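Local coordinates for protein papain-like protease (Human betacoronavirus 2c EMC/2012, PDB 4RNA) that probably cleaves the viral replicase polyprotein as a papain-like cysteine protease and, as in related coronavirus enzymes, removes ubiquitin from host proteins, at residues Thr258-Gln272 / Ser303-Pro315. Sequence-based numbering, arbitrary orientation.
Sequences TTSTAPDFVAFNVFQ and SDWKCKVTDVLFP
Phe268 and Val312 face each other as a non-hydrogen-bonded pair of antiparallel strands, 267-272 and 304-315, in a mixed sheet consistent with the palm of the thumb-palm-fingers architecture of coronavirus papain-like proteases. The pairing illustrates how a beta bulge bends a strand: in 304-315, Thr310 and Asp311 both face Asn269, whose O receives Thr310 N at 2.9 Å while its N donates to Asp311 O. Val270 then pairs with Val309, and Trp305 and Cys307 reach Phe268 and Val270. Asp311 N is buried here without a partner.

Phe268 shows what the bend encloses. Its CB sits 3.3 Å from Asp311 O and 4.0 Å from Val312 CG2, CD2 meets Val309 CG2, CE2 lies near Trp305 CZ3 and, obliquely, Cys307 SG, and CZ ends 4.0 Å from Trp305 CE3, which lies at the edge of the Phe268 ring, near its plane. With CG between the backbone N and the carbonyl carbon (chi1 58°), the ring extends among these residues; Val257 of strand 252-258 and Ile291 of strand 290-294 also touch it. Val270 CG2 adds to this cluster, 3.7 Å from Trp305 CZ3.

Toward the C-terminal end of 304-315, Phe265 CB rests over a face of Phe314, 3.7 Å from the ring centroid, as a CH-pi contact, and its own ring turns an edge to that face. At the N-terminal end, Thr258 OG1 donates to Asp304 OD2 at 2.7 Å from above the carboxylate plane.

At the bulge, Asn269 OD1 bonds His283 ND1, and Asp311 OD1 bonds Ser249 OG and Ser169 OG, probably fixing both groups' rotation. Asn269 ND2 bonds Thr121 OG1 and, perpendicular to the carboxylate, Asp311 OD2 on the anti side, at 3.0 Å and 177°.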
# COMPACT_ATOMS: atom_id res chain seq x y z
N THR A 258 13.79 -29.58 -10.76
CA THR A 258 14.77 -30.20 -11.74
C THR A 258 14.44 -29.85 -13.19
O THR A 258 13.26 -29.83 -13.63
CB THR A 258 14.81 -31.81 -11.63
OG1 THR A 258 15.73 -32.37 -12.59
CG2 THR A 258 13.47 -32.43 -11.93
N THR A 259 15.50 -29.66 -13.97
CA THR A 259 15.32 -29.52 -15.41
C THR A 259 15.34 -30.86 -16.22
O THR A 259 15.07 -30.89 -17.44
CB THR A 259 16.42 -28.59 -16.01
OG1 THR A 259 17.72 -29.11 -15.69
CG2 THR A 259 16.31 -27.17 -15.48
N SER A 260 15.60 -31.98 -15.53
CA SER A 260 15.81 -33.28 -16.24
C SER A 260 14.53 -33.71 -16.94
O SER A 260 14.53 -34.47 -17.90
CB SER A 260 16.32 -34.39 -15.27
OG SER A 260 15.38 -34.63 -14.22
N THR A 261 13.43 -33.14 -16.47
CA THR A 261 12.12 -33.50 -16.91
C THR A 261 11.55 -32.47 -17.94
O THR A 261 10.41 -32.61 -18.45
CB THR A 261 11.20 -33.61 -15.66
OG1 THR A 261 9.84 -33.64 -16.09
CG2 THR A 261 11.31 -32.39 -14.86
N ALA A 262 12.37 -31.48 -18.29
CA ALA A 262 11.99 -30.40 -19.24
C ALA A 262 10.64 -29.80 -18.83
O ALA A 262 9.69 -29.82 -19.62
CB ALA A 262 11.96 -30.89 -20.68
N PRO A 263 10.55 -29.34 -17.58
CA PRO A 263 9.25 -28.80 -17.08
C PRO A 263 8.77 -27.56 -17.87
O PRO A 263 9.59 -26.88 -18.55
CB PRO A 263 9.57 -28.41 -15.64
CG PRO A 263 11.08 -28.17 -15.61
CD PRO A 263 11.70 -29.03 -16.69
N ASP A 264 7.47 -27.27 -17.81
CA ASP A 264 6.91 -26.20 -18.65
C ASP A 264 7.11 -24.79 -18.09
O ASP A 264 6.95 -23.84 -18.81
CB ASP A 264 5.42 -26.42 -18.83
CG ASP A 264 5.12 -27.72 -19.51
OD1 ASP A 264 5.94 -28.10 -20.39
OD2 ASP A 264 4.08 -28.35 -19.16
N PHE A 265 7.47 -24.66 -16.81
CA PHE A 265 7.58 -23.32 -16.25
C PHE A 265 8.88 -22.72 -16.80
O PHE A 265 9.78 -23.48 -17.18
CB PHE A 265 7.45 -23.30 -14.72
CG PHE A 265 8.36 -24.28 -14.01
CD1 PHE A 265 9.66 -23.92 -13.71
CD2 PHE A 265 7.90 -25.57 -13.64
CE1 PHE A 265 10.52 -24.82 -13.09
CE2 PHE A 265 8.75 -26.46 -12.99
CZ PHE A 265 10.06 -26.08 -12.73
N VAL A 266 8.95 -21.41 -16.90
CA VAL A 266 10.10 -20.70 -17.47
C VAL A 266 10.92 -19.98 -16.42
O VAL A 266 12.05 -19.58 -16.67
CB VAL A 266 9.69 -19.77 -18.65
CG1 VAL A 266 8.95 -20.57 -19.75
CG2 VAL A 266 8.89 -18.59 -18.16
N ALA A 267 10.34 -19.74 -15.24
CA ALA A 267 11.01 -18.99 -14.20
C ALA A 267 10.26 -19.12 -12.87
O ALA A 267 9.11 -19.47 -12.86
CB ALA A 267 11.17 -17.49 -14.52
N PHE A 268 10.94 -18.87 -11.75
CA PHE A 268 10.27 -18.91 -10.46
C PHE A 268 11.03 -18.10 -9.45
O PHE A 268 12.25 -17.90 -9.61
CB PHE A 268 10.05 -20.37 -9.96
CG PHE A 268 11.33 -21.18 -9.82
CD1 PHE A 268 11.87 -21.84 -10.92
CD2 PHE A 268 11.98 -21.22 -8.63
CE1 PHE A 268 13.03 -22.58 -10.84
CE2 PHE A 268 13.14 -21.98 -8.51
CZ PHE A 268 13.67 -22.66 -9.61
N ASN A 269 10.35 -17.62 -8.40
CA ASN A 269 11.12 -17.02 -7.30
C ASN A 269 11.28 -17.88 -6.10
O ASN A 269 10.49 -18.81 -5.87
CB ASN A 269 10.51 -15.67 -6.86
CG ASN A 269 10.51 -14.67 -8.02
OD1 ASN A 269 11.52 -14.54 -8.70
ND2 ASN A 269 9.38 -13.94 -8.23
N VAL A 270 12.30 -17.57 -5.31
CA VAL A 270 12.56 -18.43 -4.17
C VAL A 270 12.73 -17.46 -3.00
O VAL A 270 13.28 -16.36 -3.19
CB VAL A 270 13.88 -19.26 -4.38
CG1 VAL A 270 14.41 -19.78 -3.08
CG2 VAL A 270 13.64 -20.41 -5.36
N PHE A 271 12.20 -17.82 -1.82
CA PHE A 271 12.51 -17.05 -0.62
C PHE A 271 13.31 -17.94 0.31
O PHE A 271 12.88 -19.05 0.61
CB PHE A 271 11.22 -16.56 0.03
CG PHE A 271 11.42 -15.72 1.29
CD1 PHE A 271 11.89 -14.40 1.22
CD2 PHE A 271 11.11 -16.23 2.53
CE1 PHE A 271 12.05 -13.63 2.36
CE2 PHE A 271 11.28 -15.46 3.68
CZ PHE A 271 11.73 -14.16 3.59
N GLN A 272 14.45 -17.42 0.79
CA GLN A 272 15.44 -18.14 1.63
C GLN A 272 15.47 -17.63 3.05
O GLN A 272 15.63 -16.42 3.27
CB GLN A 272 16.85 -17.98 1.05
CG GLN A 272 17.13 -18.85 -0.18
CD GLN A 272 18.37 -18.43 -0.98
OE1 GLN A 272 19.03 -17.42 -0.70
NE2 GLN A 272 18.68 -19.22 -2.01
N SER A 303 21.26 -28.08 -12.38
CA SER A 303 20.09 -28.77 -13.00
C SER A 303 19.03 -29.22 -11.97
O SER A 303 17.89 -29.53 -12.35
CB SER A 303 20.55 -29.95 -13.82
OG SER A 303 21.31 -30.79 -12.96
N ASP A 304 19.39 -29.22 -10.68
CA ASP A 304 18.50 -29.65 -9.57
C ASP A 304 18.71 -28.77 -8.38
O ASP A 304 19.86 -28.51 -7.96
CB ASP A 304 18.79 -31.11 -9.14
CG ASP A 304 18.61 -32.10 -10.29
OD1 ASP A 304 19.58 -32.28 -11.05
OD2 ASP A 304 17.49 -32.61 -10.52
N TRP A 305 17.58 -28.38 -7.78
CA TRP A 305 17.58 -27.43 -6.69
C TRP A 305 16.45 -27.66 -5.76
O TRP A 305 15.26 -27.59 -6.15
CB TRP A 305 17.53 -26.01 -7.23
CG TRP A 305 17.84 -24.94 -6.21
CD1 TRP A 305 18.55 -25.06 -5.02
CD2 TRP A 305 17.53 -23.51 -6.33
NE1 TRP A 305 18.65 -23.83 -4.40
CE2 TRP A 305 18.08 -22.86 -5.15
CE3 TRP A 305 16.89 -22.72 -7.30
CZ2 TRP A 305 17.96 -21.47 -4.93
CZ3 TRP A 305 16.78 -21.32 -7.08
CH2 TRP A 305 17.29 -20.72 -5.93
N LYS A 306 16.81 -27.92 -4.50
CA LYS A 306 15.87 -27.99 -3.41
C LYS A 306 15.80 -26.61 -2.79
O LYS A 306 16.77 -26.09 -2.25
CB LYS A 306 16.26 -29.04 -2.34
CG LYS A 306 15.15 -29.24 -1.29
CD LYS A 306 15.28 -30.52 -0.47
CE LYS A 306 16.34 -30.41 0.61
NZ LYS A 306 16.30 -31.59 1.53
N CYS A 307 14.63 -26.02 -2.85
CA CYS A 307 14.47 -24.60 -2.48
C CYS A 307 12.96 -24.31 -2.23
O CYS A 307 12.08 -25.06 -2.66
CB CYS A 307 14.98 -23.72 -3.63
SG CYS A 307 14.04 -24.06 -5.15
N LYS A 308 12.71 -23.19 -1.56
CA LYS A 308 11.36 -22.73 -1.18
C LYS A 308 10.82 -21.74 -2.19
O LYS A 308 11.12 -20.54 -2.17
CB LYS A 308 11.42 -22.09 0.20
CG LYS A 308 11.98 -23.04 1.26
CD LYS A 308 12.36 -22.22 2.48
CE LYS A 308 12.37 -23.06 3.74
NZ LYS A 308 12.63 -22.11 4.87
N VAL A 309 10.00 -22.31 -3.04
CA VAL A 309 9.43 -21.61 -4.17
C VAL A 309 8.30 -20.73 -3.68
O VAL A 309 7.48 -21.16 -2.80
CB VAL A 309 8.95 -22.65 -5.15
CG1 VAL A 309 8.10 -22.06 -6.27
CG2 VAL A 309 10.12 -23.43 -5.75
N THR A 310 8.16 -19.57 -4.34
CA THR A 310 7.06 -18.66 -4.05
C THR A 310 6.26 -18.48 -5.34
O THR A 310 5.36 -19.21 -5.53
CB THR A 310 7.54 -17.32 -3.48
OG1 THR A 310 8.61 -16.75 -4.28
CG2 THR A 310 8.00 -17.47 -2.03
N ASP A 311 6.65 -17.55 -6.20
CA ASP A 311 5.93 -17.37 -7.50
C ASP A 311 6.50 -18.28 -8.60
O ASP A 311 7.65 -18.55 -8.63
CB ASP A 311 6.07 -15.96 -7.98
CG ASP A 311 5.90 -14.97 -6.89
OD1 ASP A 311 4.72 -14.86 -6.41
OD2 ASP A 311 6.92 -14.30 -6.53
N VAL A 312 5.70 -18.71 -9.56
CA VAL A 312 6.20 -19.57 -10.64
C VAL A 312 5.59 -19.08 -11.90
O VAL A 312 4.38 -18.86 -11.90
CB VAL A 312 5.81 -21.08 -10.43
CG1 VAL A 312 6.34 -21.95 -11.59
CG2 VAL A 312 6.32 -21.64 -9.08
N LEU A 313 6.39 -18.93 -12.95
CA LEU A 313 5.79 -18.42 -14.25
C LEU A 313 5.65 -19.52 -15.32
O LEU A 313 6.62 -20.15 -15.67
CB LEU A 313 6.67 -17.24 -14.81
CG LEU A 313 6.24 -16.58 -16.11
CD1 LEU A 313 4.74 -16.11 -16.03
CD2 LEU A 313 7.18 -15.41 -16.34
N PHE A 314 4.48 -19.61 -15.99
CA PHE A 314 4.28 -20.61 -16.96
C PHE A 314 3.95 -19.89 -18.27
O PHE A 314 3.55 -18.73 -18.24
CB PHE A 314 3.09 -21.54 -16.57
CG PHE A 314 3.41 -22.52 -15.48
CD1 PHE A 314 3.24 -22.20 -14.11
CD2 PHE A 314 3.88 -23.82 -15.82
CE1 PHE A 314 3.58 -23.13 -13.09
CE2 PHE A 314 4.23 -24.74 -14.81
CZ PHE A 314 4.11 -24.39 -13.45
N PRO A 315 4.16 -20.60 -19.40
CA PRO A 315 3.81 -20.12 -20.77
C PRO A 315 2.30 -20.09 -20.92
O PRO A 315 1.60 -20.41 -19.95
CB PRO A 315 4.45 -21.16 -21.70
CG PRO A 315 4.94 -22.28 -20.86
CD PRO A 315 5.05 -21.80 -19.41